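Local coordinates for protein endo-1,4-b-d-mannanase (Trichoderma reesei, PDB 1QNR) that probably cleaves internal beta-1,4 linkages in the backbone of mannans, as an endo-mannanase of glycoside hydrolase family 5 with a TIM-barrel catalytic domain, at residues 42-46 / 102-106; 245-251 / 278-282. All coordinates share one frame; numbering follows the deposited sequence. Where two conformers were deposited one is given.

Contact 1: 42-46 / 102-106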
# COMPACT_ATOMS: atom_id res chain seq x y z
N PHE A 42 16.76 -4.62 0.71
CA PHE A 42 16.13 -5.48 -0.31
C PHE A 42 16.83 -6.82 -0.42
O PHE A 42 16.14 -7.85 -0.71
CB PHE A 42 16.05 -4.73 -1.65
CG PHE A 42 14.89 -3.77 -1.75
CD1 PHE A 42 14.06 -3.40 -0.69
CD2 PHE A 42 14.59 -3.25 -3.02
CE1 PHE A 42 12.94 -2.55 -0.87
CE2 PHE A 42 13.52 -2.41 -3.19
CZ PHE A 42 12.68 -2.05 -2.12
N SER A 43 18.14 -6.90 -0.16
CA SER A 43 18.79 -8.24 -0.12
C SER A 43 18.15 -9.10 0.95
O SER A 43 17.80 -10.29 0.78
CB SER A 43 20.34 -8.07 0.10
OG SER A 43 20.95 -9.40 0.15
N HIS A 44 17.88 -8.57 2.16
CA HIS A 44 17.28 -9.32 3.28
C HIS A 44 15.83 -9.74 3.02
O HIS A 44 15.41 -10.86 3.33
CB HIS A 44 17.34 -8.43 4.54
CG HIS A 44 18.72 -8.05 4.94
ND1 HIS A 44 18.91 -6.98 5.79
CD2 HIS A 44 19.98 -8.53 4.67
CE1 HIS A 44 20.21 -6.78 6.01
NE2 HIS A 44 20.89 -7.71 5.34
N ILE A 45 15.04 -8.80 2.42
CA ILE A 45 13.64 -9.17 2.08
C ILE A 45 13.63 -10.28 1.01
O ILE A 45 12.88 -11.27 1.17
CB ILE A 45 12.92 -7.89 1.55
CG1 ILE A 45 12.72 -6.92 2.70
CG2 ILE A 45 11.57 -8.21 0.87
CD1 ILE A 45 12.15 -5.54 2.27
N SER A 46 14.47 -10.19 -0.03
CA SER A 46 14.50 -11.22 -1.06
C SER A 46 15.01 -12.56 -0.52
O SER A 46 14.41 -13.62 -0.80
CB SER A 46 15.27 -10.71 -2.25
OG SER A 46 15.51 -11.77 -3.21
N HIS A 102 16.89 -7.25 -7.51
CA HIS A 102 16.61 -8.26 -6.50
C HIS A 102 15.38 -9.09 -6.84
O HIS A 102 14.96 -9.91 -6.00
CB HIS A 102 16.52 -7.65 -5.07
CG HIS A 102 17.82 -7.12 -4.50
ND1 HIS A 102 18.19 -5.81 -4.61
CD2 HIS A 102 18.86 -7.77 -3.83
CE1 HIS A 102 19.40 -5.63 -4.03
NE2 HIS A 102 19.76 -6.78 -3.59
N ASN A 103 14.75 -8.89 -7.98
CA ASN A 103 13.58 -9.64 -8.41
C ASN A 103 12.40 -9.45 -7.44
O ASN A 103 11.72 -10.45 -7.09
CB ASN A 103 13.97 -11.14 -8.62
CG ASN A 103 15.13 -11.33 -9.62
OD1 ASN A 103 14.98 -10.87 -10.75
ND2 ASN A 103 16.23 -11.92 -9.15
N LEU A 104 12.24 -8.23 -7.01
CA LEU A 104 11.08 -7.90 -6.14
C LEU A 104 10.06 -7.03 -6.91
O LEU A 104 10.47 -6.35 -7.87
CB LEU A 104 11.57 -7.06 -4.91
CG LEU A 104 12.41 -7.86 -3.89
CD1 LEU A 104 13.05 -6.90 -2.86
CD2 LEU A 104 11.62 -8.97 -3.19
N LYS A 105 8.80 -7.07 -6.48
CA LYS A 105 7.77 -6.22 -7.12
C LYS A 105 7.28 -5.17 -6.09
O LYS A 105 7.31 -5.48 -4.88
CB LYS A 105 6.54 -7.06 -7.53
CG LYS A 105 6.96 -8.28 -8.44
CD LYS A 105 7.64 -7.86 -9.73
CE LYS A 105 7.87 -9.12 -10.60
NZ LYS A 105 8.78 -8.75 -11.77
N LEU A 106 6.84 -4.01 -6.56
CA LEU A 106 6.45 -2.94 -5.63
C LEU A 106 4.98 -2.45 -5.76
O LEU A 106 4.46 -2.29 -6.88
CB LEU A 106 7.31 -1.70 -5.97
CG LEU A 106 8.85 -1.89 -5.89
CD1 LEU A 106 9.55 -0.65 -6.43
CD2 LEU A 106 9.21 -2.19 -4.42
O HOH W 1 13.18 -12.20 -5.02
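Phe42 and Ile45 pack on Leu104 where helix 35-47, in the outer layer of a TIM barrel, meets the chain that leaves helix 90-102 and turns into barrel strand 105-109. Asn103 makes that turn with positive phi, in a Schellman motif, and so brings Leu104 round to face helix 35-47. Leu104 uses both methyls: Leu104 CD1 lies over one face of the Phe42 ring in a CH-pi contact, 4.2 Å from the ring centroid and offset toward the rim, while Leu104 CD2 meets Ile45 CG2 at 4.1 Å. Phe42 CZ reaches on to Leu106 CD2, the two side chains crossing at about a right angle, and Val95 and Ser98 of helix 90-102 also touch the Phe42 side chain.

A polar link through water is doubtful: in one deposited conformer of Ser46, a water may bridge its OG to the carbonyl O of His102.

The His102 imidazole lies beside the helix backbone, its ND1 hydrogen-bonded to Ser98 O of helix 90-102. With CG anti to the carbonyl carbon (chi1 -68°), it turns one face to Phe42 CB and Ser43 N, and CD2 of His102 comes within 3.7 Å of Ser43 CA.

Contact 2: 245-251 / 278-282. With NAG (2-acetamido-2-deoxy-beta-D-glucopyranose), chain H; BMA (beta-D-mannopyranose), chain B; BMA (beta-D-mannopyranose), chain C; SO4 (sulfate ion), chain D.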
# COMPACT_ATOMS: atom_id res chain seq x y z
N ASP A 245 -6.14 -3.28 17.73
CA ASP A 245 -5.83 -2.29 18.78
C ASP A 245 -6.32 -0.90 18.50
O ASP A 245 -6.57 -0.17 19.47
CB ASP A 245 -4.30 -2.17 19.03
CG ASP A 245 -3.65 -3.48 19.42
OD1 ASP A 245 -4.02 -3.96 20.48
OD2 ASP A 245 -2.82 -3.98 18.63
N SER A 246 -6.45 -0.45 17.26
CA SER A 246 -6.91 0.89 16.96
C SER A 246 -8.43 0.87 16.77
O SER A 246 -9.09 1.93 16.80
CB SER A 246 -6.40 1.37 15.56
OG SER A 246 -5.02 1.62 15.66
N TRP A 247 -8.97 -0.35 16.50
CA TRP A 247 -10.39 -0.38 16.11
C TRP A 247 -11.34 -0.86 17.23
O TRP A 247 -12.57 -0.95 17.03
CB TRP A 247 -10.54 -1.36 14.91
CG TRP A 247 -9.85 -0.87 13.65
CD1 TRP A 247 -9.32 0.39 13.42
CD2 TRP A 247 -9.72 -1.58 12.42
NE1 TRP A 247 -8.82 0.47 12.11
CE2 TRP A 247 -9.05 -0.74 11.50
CE3 TRP A 247 -10.04 -2.91 12.03
CZ2 TRP A 247 -8.73 -1.16 10.19
CZ3 TRP A 247 -9.78 -3.31 10.71
CH2 TRP A 247 -9.13 -2.43 9.83
N GLY A 248 -10.76 -1.20 18.39
CA GLY A 248 -11.68 -1.59 19.51
C GLY A 248 -12.16 -3.01 19.43
O GLY A 248 -13.22 -3.34 20.04
N THR A 249 -11.48 -3.90 18.69
CA THR A 249 -11.93 -5.29 18.59
C THR A 249 -10.89 -6.21 19.22
O THR A 249 -9.77 -5.77 19.47
CB THR A 249 -12.23 -5.71 17.11
OG1 THR A 249 -10.98 -5.54 16.42
CG2 THR A 249 -13.24 -4.84 16.43
N ASN A 250 -11.19 -7.49 19.43
CA ASN A 250 -10.15 -8.40 19.96
C ASN A 250 -9.34 -9.00 18.78
O ASN A 250 -9.72 -8.81 17.61
CB ASN A 250 -10.70 -9.43 20.91
CG ASN A 250 -11.61 -10.38 20.24
OD1 ASN A 250 -11.52 -10.83 19.12
ND2 ASN A 250 -12.65 -10.85 21.01
N TYR A 251 -8.23 -9.67 19.09
CA TYR A 251 -7.42 -10.20 18.01
C TYR A 251 -8.07 -11.30 17.25
O TYR A 251 -7.96 -11.44 15.99
CB TYR A 251 -6.04 -10.66 18.59
CG TYR A 251 -5.20 -9.53 19.14
CD1 TYR A 251 -4.93 -8.35 18.46
CD2 TYR A 251 -4.62 -9.62 20.44
CE1 TYR A 251 -4.17 -7.33 18.96
CE2 TYR A 251 -3.85 -8.62 20.92
CZ TYR A 251 -3.57 -7.48 20.23
OH TYR A 251 -2.79 -6.48 20.75
N GLY A 278 -1.29 -5.87 12.02
CA GLY A 278 -0.34 -5.96 13.15
C GLY A 278 -1.13 -6.10 14.45
O GLY A 278 -2.27 -5.61 14.56
N ALA A 279 -0.46 -6.66 15.44
CA ALA A 279 -0.97 -6.73 16.84
C ALA A 279 0.09 -6.13 17.74
O ALA A 279 1.25 -6.56 17.68
CB ALA A 279 -1.24 -8.20 17.21
N GLN A 280 -0.28 -5.19 18.64
CA GLN A 280 0.77 -4.58 19.48
C GLN A 280 1.25 -5.55 20.55
O GLN A 280 2.45 -5.45 20.93
CB GLN A 280 0.21 -3.30 20.14
CG GLN A 280 0.26 -2.17 19.12
CD GLN A 280 -0.06 -0.79 19.62
OE1 GLN A 280 -0.73 0.03 18.97
NE2 GLN A 280 0.41 -0.47 20.82
N GLN A 281 0.33 -6.35 21.08
CA GLN A 281 0.80 -7.30 22.12
C GLN A 281 1.00 -8.68 21.53
O GLN A 281 0.21 -9.16 20.68
CB GLN A 281 -0.25 -7.31 23.27
CG GLN A 281 -0.80 -5.95 23.71
CD GLN A 281 0.20 -5.00 24.34
OE1 GLN A 281 0.45 -3.79 24.16
NE2 GLN A 281 0.86 -5.69 25.29
N ASN A 282 2.08 -9.41 21.91
CA ASN A 282 2.36 -10.76 21.51
C ASN A 282 2.06 -11.05 20.03
O ASN A 282 1.26 -11.93 19.67
CB ASN A 282 1.51 -11.71 22.39
CG ASN A 282 1.72 -11.44 23.90
OD1 ASN A 282 0.75 -10.90 24.50
ND2 ASN A 282 2.96 -11.69 24.30
C1 NAG H . -13.73 -12.03 21.15
C2 NAG H . -13.92 -13.27 21.96
C3 NAG H . -14.94 -14.24 21.38
C4 NAG H . -16.08 -13.41 20.75
C5 NAG H . -15.54 -12.45 19.65
C6 NAG H . -16.68 -11.67 19.02
C7 NAG H . -11.70 -13.71 23.06
C8 NAG H . -10.60 -14.71 23.15
N2 NAG H . -12.64 -14.02 22.13
O3 NAG H . -15.38 -15.08 22.46
O4 NAG H . -17.04 -14.28 20.10
O5 NAG H . -14.65 -11.52 20.21
O6 NAG H . -16.28 -10.62 18.24
O7 NAG H . -11.77 -12.77 23.72
C1 BMA B . -10.78 5.57 14.89
C2 BMA B . -10.24 4.42 14.01
C3 BMA B . -8.70 4.49 13.86
C4 BMA B . -8.29 5.88 13.38
C5 BMA B . -8.89 6.98 14.31
C6 BMA B . -8.44 8.40 14.08
O1 BMA B . -12.21 5.52 14.88
O2 BMA B . -10.85 4.47 12.72
O3 BMA B . -8.37 3.53 12.81
O4 BMA B . -6.90 6.09 13.39
O5 BMA B . -10.35 6.82 14.23
O6 BMA B . -9.03 9.10 13.00
C1 BMA C . -6.20 5.77 12.21
C2 BMA C . -4.84 6.51 12.31
C3 BMA C . -3.93 6.13 11.15
C4 BMA C . -3.87 4.61 11.00
C5 BMA C . -5.25 3.95 10.96
C6 BMA C . -5.16 2.40 11.15
O2 BMA C . -4.18 6.18 13.54
O3 BMA C . -2.64 6.66 11.26
O4 BMA C . -3.12 4.33 9.81
O5 BMA C . -5.98 4.32 12.19
O6 BMA C . -6.53 2.03 10.91
S SO4 D . 4.86 -13.36 21.38
O1 SO4 D . 5.36 -12.37 20.26
O2 SO4 D . 4.90 -12.68 22.71
O3 SO4 D . 5.78 -14.54 21.43
O4 SO4 D . 3.51 -13.89 21.09
O HOH W 2 -3.72 -3.70 16.02
O HOH W 3 -2.49 -2.84 23.04
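The Tyr251 ring meets Ala279 obliquely, with the Ala279 methyl CB 3.5 Å from Tyr251 CE1; at the edge of the ring, in its plane, lies Asp245 OD2. The other large flat group, the Trp247 indole, uses its edge as well. Trp247 NE1 donates to O6 of the chain C mannose at 3.0 Å and, weakly, to the chain B mannose O3, an atom in the indole plane.

The Asp245 carboxylate is held by both segments. Backbone N of Gln280 gives a bond of 2.8 Å to Asp245 OD2, arriving on the syn side but 28° out of the carboxylate plane, and a water donates to both OD2 and Gly278 O while accepting from Asp245 N. The other oxygen, OD1, receives a weak bond from Tyr251 OH. Tyr251 OH also accepts from Gln281 N at 3.1 Å, nearly straight at 163°. Tyr251 CG sits anti to the carbonyl carbon (chi1 -65°), which swings the ring across to the facing loop.

In the TIM barrel, these segments follow strands 238-242 and 272-277, on the side where such enzymes carry their active site. The two mannoses, joined from chain B O4 to chain C C1 and also hydrogen-bonded to Glu169, Arg171 and Glu205, probably lie where substrate binds. A phenylalanine in place of Tyr251 would probably keep the Ala279 packing but leave Gln281 N without its acceptor and Asp245 OD1 without the hydroxyl's bond.

Away from the mannoses, Asn250 is N-glycosylated, ND2 joined to NAG C1, and its OD1 caps Trp253 N. On the other segment, Asn282 ND2 reaches O2 of a sulfate at 2.7 Å, an ion probably from the crystallisation liquor that Cys284 N and Thr285 OG1 also bind.

From the N terminus, the chain runs through strand 21-25 into helix 35-47, passes strand 52-54 and, with 55 residues between the segments, closes contact 1 where helix 90-102 gives way to strand 105-109. Contact 2 opens much later, after strand 238-242, and closes past helix 253-267 and strand 272-277, a loop of 26 residues. The two therefore follow in series, neither nested nor crossed. Contact 1 ties an outer helix to the start of a barrel strand; contact 2 joins the short helix and loop after strand 238-242 to the loop after strand 272-277, at the barrel end that probably carries the active site. Their nearest atoms are about 17 Å apart.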